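Extracellular endo-alpha-(1->5)-L-arabinanase 1 (Bacillus subtilis, PDB 1UV4) cleaves internal alpha-1,5-L-arabinofuranosyl linkages of linear and branched sugar beet arabinan as a secreted, calcium-binding hydrolase in plant cell-wall breakdown. Local coordinates at residues 53-56 against 61-64; 103-108 against 113-118. All blocks are in the same frame, centred on the assembly; numbering follows the deposited sequence.

Contact 1 of 2, residues 53-56 against 61-64; sequences SIFT and WWSN
An edge-to-face (T-shaped) aromatic pair, Phe55 with Trp62, joins the end of strand 49-54 to the long connection that leads from it to strand 74-81. Strand 49-54 is the last, edge strand of its four-stranded sheet, and strand 74-81 opens the next sheet. The backbones stay well apart, with Phe55 CA 11.6 Å from Trp62 CA, and the two rings bridge the gap.

Trp62 points the far rim of its six-membered ring, atoms CZ2 and CH2, at one face of Phe55. The ring planes stand at 89° and the ring centroids are 5.3 Å apart. The touch falls off the centre of the Phe55 ring: Trp62 CH2 lies 3.8 Å from Phe55 CG, and Trp62 CZ2 lies 3.9 Å from Phe55 CD2. The opposite face of Phe55 is covered by its own neighbour, with Ile54 CG2 over the ring centre. The phenyl ring is thus held between a methyl group and an indole edge.

Both side chains set CG anti to their own carbonyl carbon (chi1 -53° in Phe55, -68° in Trp62), which sends each ring across toward the other segment. Phe55 has a positive phi, where the chain turns out of the strand.

Trp62 is buried. Its NE1 lies on the pyrrole side, away from Phe55, and is hydrogen-bonded to Tyr89 OH, which helps fix the rotation of the indole. Trp62 CD1 also sits 3.3 Å above the plane of the Trp61 ring, over its centre. Tyr89 also meets the Phe55 ring, and Tyr69 packs edge-to-face with Trp62. Such aromatic packing belongs to the junction between successive four-stranded sheets, the blades of the five-bladed beta-propeller of glycoside hydrolase family 43.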
loop_
_atom_site.group_PDB
_atom_site.type_symbol
_atom_site.label_atom_id
_atom_site.label_comp_id
_atom_site.label_asym_id
_atom_site.label_seq_id
_atom_site.Cartn_x
_atom_site.Cartn_y
_atom_site.Cartn_z
ATOM N N SER A 53 18.378 -5.156 -1.519
ATOM C CA SER A 53 17.180 -4.552 -2.082
ATOM C C SER A 53 16.813 -5.202 -3.400
ATOM O O SER A 53 17.648 -5.817 -4.038
ATOM C CB SER A 53 17.408 -3.059 -2.320
ATOM O OG SER A 53 17.585 -2.380 -1.086
ATOM N N ILE A 54 15.561 -5.041 -3.794
ATOM C CA ILE A 54 15.038 -5.394 -5.096
ATOM C C ILE A 54 15.259 -4.177 -5.994
ATOM O O ILE A 54 15.077 -3.076 -5.545
ATOM C CB ILE A 54 13.562 -5.833 -4.985
ATOM C CG1 ILE A 54 13.486 -7.135 -4.155
ATOM C CG2 ILE A 54 12.999 -6.067 -6.372
ATOM C CD1 ILE A 54 12.108 -7.530 -3.741
ATOM N N PHE A 55 15.657 -4.397 -7.257
ATOM C CA PHE A 55 15.937 -3.319 -8.201
ATOM C C PHE A 55 17.144 -2.489 -7.721
ATOM O O PHE A 55 17.155 -1.272 -7.861
ATOM C CB PHE A 55 14.741 -2.431 -8.498
ATOM C CG PHE A 55 13.493 -3.183 -8.952
ATOM C CD1 PHE A 55 13.562 -4.220 -9.863
ATOM C CD2 PHE A 55 12.250 -2.848 -8.444
ATOM C CE1 PHE A 55 12.421 -4.901 -10.245
ATOM C CE2 PHE A 55 11.133 -3.544 -8.824
ATOM C CZ PHE A 55 11.208 -4.551 -9.728
ATOM N N THR A 56 18.201 -3.150 -7.244
ATOM C CA THR A 56 19.473 -2.435 -7.076
ATOM C C THR A 56 19.940 -1.901 -8.438
ATOM O O THR A 56 20.669 -0.923 -8.490
ATOM C CB THR A 56 20.571 -3.329 -6.447
ATOM O OG1 THR A 56 20.728 -4.561 -7.164
ATOM C CG2 THR A 56 20.192 -3.664 -5.016
ATOM N N TRP A 61 12.719 0.406 -18.842
ATOM C CA TRP A 61 11.464 0.974 -19.371
ATOM C C TRP A 61 10.901 2.097 -18.526
ATOM O O TRP A 61 10.088 2.902 -18.985
ATOM C CB TRP A 61 10.388 -0.124 -19.560
ATOM C CG TRP A 61 9.903 -0.838 -18.333
ATOM C CD1 TRP A 61 10.302 -2.111 -17.931
ATOM C CD2 TRP A 61 8.848 -0.459 -17.467
ATOM N NE1 TRP A 61 9.589 -2.478 -16.821
ATOM C CE2 TRP A 61 8.694 -1.497 -16.508
ATOM C CE3 TRP A 61 8.045 0.675 -17.352
ATOM C CZ2 TRP A 61 7.799 -1.408 -15.460
ATOM C CZ3 TRP A 61 7.120 0.741 -16.308
ATOM C CH2 TRP A 61 7.017 -0.285 -15.386
ATOM N N TRP A 62 11.341 2.183 -17.276
ATOM C CA TRP A 62 10.782 3.190 -16.341
ATOM C C TRP A 62 10.933 4.598 -16.882
ATOM O O TRP A 62 10.014 5.387 -16.760
ATOM C CB TRP A 62 11.481 3.098 -14.998
ATOM C CG TRP A 62 11.219 1.872 -14.212
ATOM C CD1 TRP A 62 10.232 0.936 -14.383
ATOM C CD2 TRP A 62 11.981 1.440 -13.096
ATOM N NE1 TRP A 62 10.325 -0.035 -13.408
ATOM C CE2 TRP A 62 11.383 0.258 -12.594
ATOM C CE3 TRP A 62 13.081 1.963 -12.418
ATOM C CZ2 TRP A 62 11.879 -0.421 -11.485
ATOM C CZ3 TRP A 62 13.566 1.289 -11.316
ATOM C CH2 TRP A 62 12.986 0.087 -10.887
ATOM N N SER A 63 12.050 4.893 -17.554
ATOM C CA SER A 63 12.273 6.268 -18.026
ATOM C C SER A 63 11.348 6.680 -19.186
ATOM O O SER A 63 11.204 7.869 -19.489
ATOM C CB SER A 63 13.760 6.490 -18.383
ATOM O OG SER A 63 14.111 5.768 -19.511
ATOM N N ASN A 64 10.720 5.704 -19.834
ATOM C CA ASN A 64 9.770 5.974 -20.905
ATOM C C ASN A 64 8.471 6.564 -20.394
ATOM O O ASN A 64 7.721 7.155 -21.172
ATOM C CB ASN A 64 9.410 4.705 -21.687
ATOM C CG ASN A 64 10.625 4.052 -22.333
ATOM O OD1 ASN A 64 11.635 4.721 -22.600
ATOM N ND2 ASN A 64 10.519 2.759 -22.618
#

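Contact 2 of 2, residues 103-108 against 113-118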
loop_
_atom_site.group_PDB
_atom_site.type_symbol
_atom_site.label_atom_id
_atom_site.label_comp_id
_atom_site.label_asym_id
_atom_site.label_seq_id
_atom_site.Cartn_x
_atom_site.Cartn_y
_atom_site.Cartn_z
ATOM N N LEU A 103 5.167 -4.189 -12.267
ATOM C CA LEU A 103 4.915 -5.540 -11.717
ATOM C C LEU A 103 6.121 -6.412 -11.955
ATOM O O LEU A 103 6.666 -6.453 -13.080
ATOM C CB LEU A 103 3.708 -6.202 -12.412
ATOM C CG LEU A 103 3.344 -7.626 -11.997
ATOM C CD1 LEU A 103 2.938 -7.680 -10.575
ATOM C CD2 LEU A 103 2.203 -8.172 -12.934
ATOM N N ALA A 104 6.504 -7.154 -10.925
ATOM C CA ALA A 104 7.495 -8.198 -11.078
ATOM C C ALA A 104 6.984 -9.475 -10.457
ATOM O O ALA A 104 6.133 -9.443 -9.602
ATOM C CB ALA A 104 8.788 -7.798 -10.403
ATOM N N SER A 105 7.562 -10.597 -10.850
ATOM C CA SER A 105 7.093 -11.878 -10.329
ATOM C C SER A 105 8.267 -12.750 -9.917
ATOM O O SER A 105 9.371 -12.604 -10.435
ATOM C CB SER A 105 6.183 -12.613 -11.344
ATOM O OG SER A 105 6.865 -12.928 -12.544
ATOM N N SER A 106 8.023 -13.693 -9.012
ATOM C CA SER A 106 9.073 -14.612 -8.535
ATOM C C SER A 106 8.440 -15.869 -7.972
ATOM O O SER A 106 7.286 -15.865 -7.572
ATOM C CB SER A 106 9.902 -13.977 -7.411
ATOM O OG SER A 106 10.974 -14.820 -7.042
ATOM N N THR A 107 9.200 -16.952 -7.908
ATOM C CA THR A 107 8.760 -18.113 -7.155
ATOM C C THR A 107 9.453 -18.198 -5.816
ATOM O O THR A 107 9.199 -19.138 -5.094
ATOM C CB THR A 107 8.982 -19.431 -7.935
ATOM O OG1 THR A 107 10.321 -19.494 -8.434
ATOM C CG2 THR A 107 8.102 -19.483 -9.170
ATOM N N SER A 108 10.314 -17.237 -5.486
ATOM C CA SER A 108 11.006 -17.258 -4.182
ATOM C C SER A 108 11.558 -15.901 -3.764
ATOM O O SER A 108 12.471 -15.346 -4.403
ATOM C CB SER A 108 12.151 -18.274 -4.195
ATOM O OG SER A 108 12.953 -18.166 -3.020
ATOM N N GLY A 113 15.330 -13.418 -6.885
ATOM C CA GLY A 113 15.250 -13.335 -8.338
ATOM C C GLY A 113 13.844 -12.873 -8.738
ATOM O O GLY A 113 12.846 -13.496 -8.324
ATOM N N TRP A 114 13.769 -11.793 -9.520
ATOM C CA TRP A 114 12.491 -11.199 -9.945
ATOM C C TRP A 114 12.425 -11.015 -11.468
ATOM O O TRP A 114 13.340 -10.508 -12.098
ATOM C CB TRP A 114 12.221 -9.861 -9.227
ATOM C CG TRP A 114 12.010 -10.080 -7.788
ATOM C CD1 TRP A 114 12.964 -10.083 -6.791
ATOM C CD2 TRP A 114 10.773 -10.360 -7.151
ATOM N NE1 TRP A 114 12.372 -10.358 -5.579
ATOM C CE2 TRP A 114 11.034 -10.553 -5.770
ATOM C CE3 TRP A 114 9.460 -10.503 -7.609
ATOM C CZ2 TRP A 114 10.043 -10.813 -4.857
ATOM C CZ3 TRP A 114 8.457 -10.788 -6.689
ATOM C CH2 TRP A 114 8.764 -10.959 -5.326
ATOM N N LYS A 115 11.333 -11.466 -12.059
ATOM C CA LYS A 115 11.076 -11.291 -13.481
ATOM C C LYS A 115 10.290 -9.974 -13.695
ATOM O O LYS A 115 9.266 -9.741 -13.062
ATOM C CB LYS A 115 10.226 -12.433 -13.998
ATOM C CG LYS A 115 9.896 -12.378 -15.487
ATOM C CD LYS A 115 9.027 -13.578 -15.874
ATOM C CE LYS A 115 8.153 -13.303 -17.103
ATOM N NZ LYS A 115 7.453 -14.555 -17.599
ATOM N N ASP A 116 10.784 -9.138 -14.589
ATOM C CA ASP A 116 10.121 -7.912 -14.995
ATOM C C ASP A 116 8.898 -8.218 -15.878
ATOM O O ASP A 116 9.035 -8.711 -16.994
ATOM C CB ASP A 116 11.141 -7.020 -15.728
ATOM C CG ASP A 116 10.575 -5.736 -16.224
ATOM O OD1 ASP A 116 9.507 -5.296 -15.752
ATOM O OD2 ASP A 116 11.165 -5.164 -17.175
ATOM N N GLU A 117 7.713 -7.921 -15.338
ATOM C CA GLU A 117 6.458 -8.050 -16.072
ATOM C C GLU A 117 5.970 -6.768 -16.717
ATOM O O GLU A 117 4.993 -6.779 -17.479
ATOM C CB GLU A 117 5.355 -8.564 -15.133
ATOM C CG GLU A 117 5.677 -9.897 -14.442
ATOM C CD GLU A 117 5.409 -11.133 -15.268
ATOM O OE1 GLU A 117 4.856 -11.014 -16.410
ATOM O OE2 GLU A 117 5.834 -12.250 -14.805
ATOM N N GLY A 118 6.703 -5.690 -16.502
ATOM C CA GLY A 118 6.413 -4.442 -17.177
ATOM C C GLY A 118 5.347 -3.584 -16.536
ATOM O O GLY A 118 4.982 -3.674 -15.356
HETATM O O HOH W 1 8.874 -4.777 -13.077
HETATM O O HOH W 2 11.891 -16.669 -9.284
#
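Strands 103-106 and 115-118 run antiparallel at 147°, with axes 4.7 Å apart at their closest, and Ser105 and Lys115 form a hydrogen-bonded pair. Lys115 N gives Ser105 O a nearly straight bond of 2.8 Å. Ala104 and Asp116 make the adjoining non-hydrogen-bonded pair. Glu117 and Gly118 then both face Leu103 in a classic beta bulge, with Glu117 N bonded to Leu103 O.

At the bulge the Glu117 side chain reaches Ser105. Ser105 OG donates to the anti lone pair of Glu117 OE2 at 2.6 Å. The glutamate chain bends at chi2 (-82°) to bring its carboxylate there, while its CB lies 3.8 Å from Leu103 CG. Asp116 OD1 accepts from Gly118 N in an Asx turn, and water 1 links the same oxygen to Leu103 O.

This is the outer hairpin of a propeller blade: strand 115-123 is the last of its four strands, and strand 99-106 lies between it and strand 84-91.

Near the turn, Ser106 OG, set anti to its own backbone N (chi1 -175°), donates to Gly113 O at 2.6 Å, nearly in line with the carbonyl. It also accepts from Ser108 N, forming an ST turn. Ser106 CB stands over one face of the Trp114 six-membered ring in a CH-pi contact, 3.5 Å from its centroid. Trp114 CE3 also packs on Ala104 CB at 3.9 Å.

Overall arrangement
The two contacts lie on the same side of the chain's centre and touch each other. Contact 1 belongs to the link between two blades, while contact 2 is the outer edge of the second blade. Contact 1 buries little surface and is wholly aromatic, with no hydrogen bond across it. Contact 2 buries about five times as much and is mainly polar, built on backbone and serine hydrogen bonds. Both are partly buried. They meet at several points: Trp61 NE1 probably bonds Asp116 OD1, Ile54 packs on Trp114, and Phe55 on Ala104. Strand 49-54 and its following loop thus lie against the hairpin of the next blade.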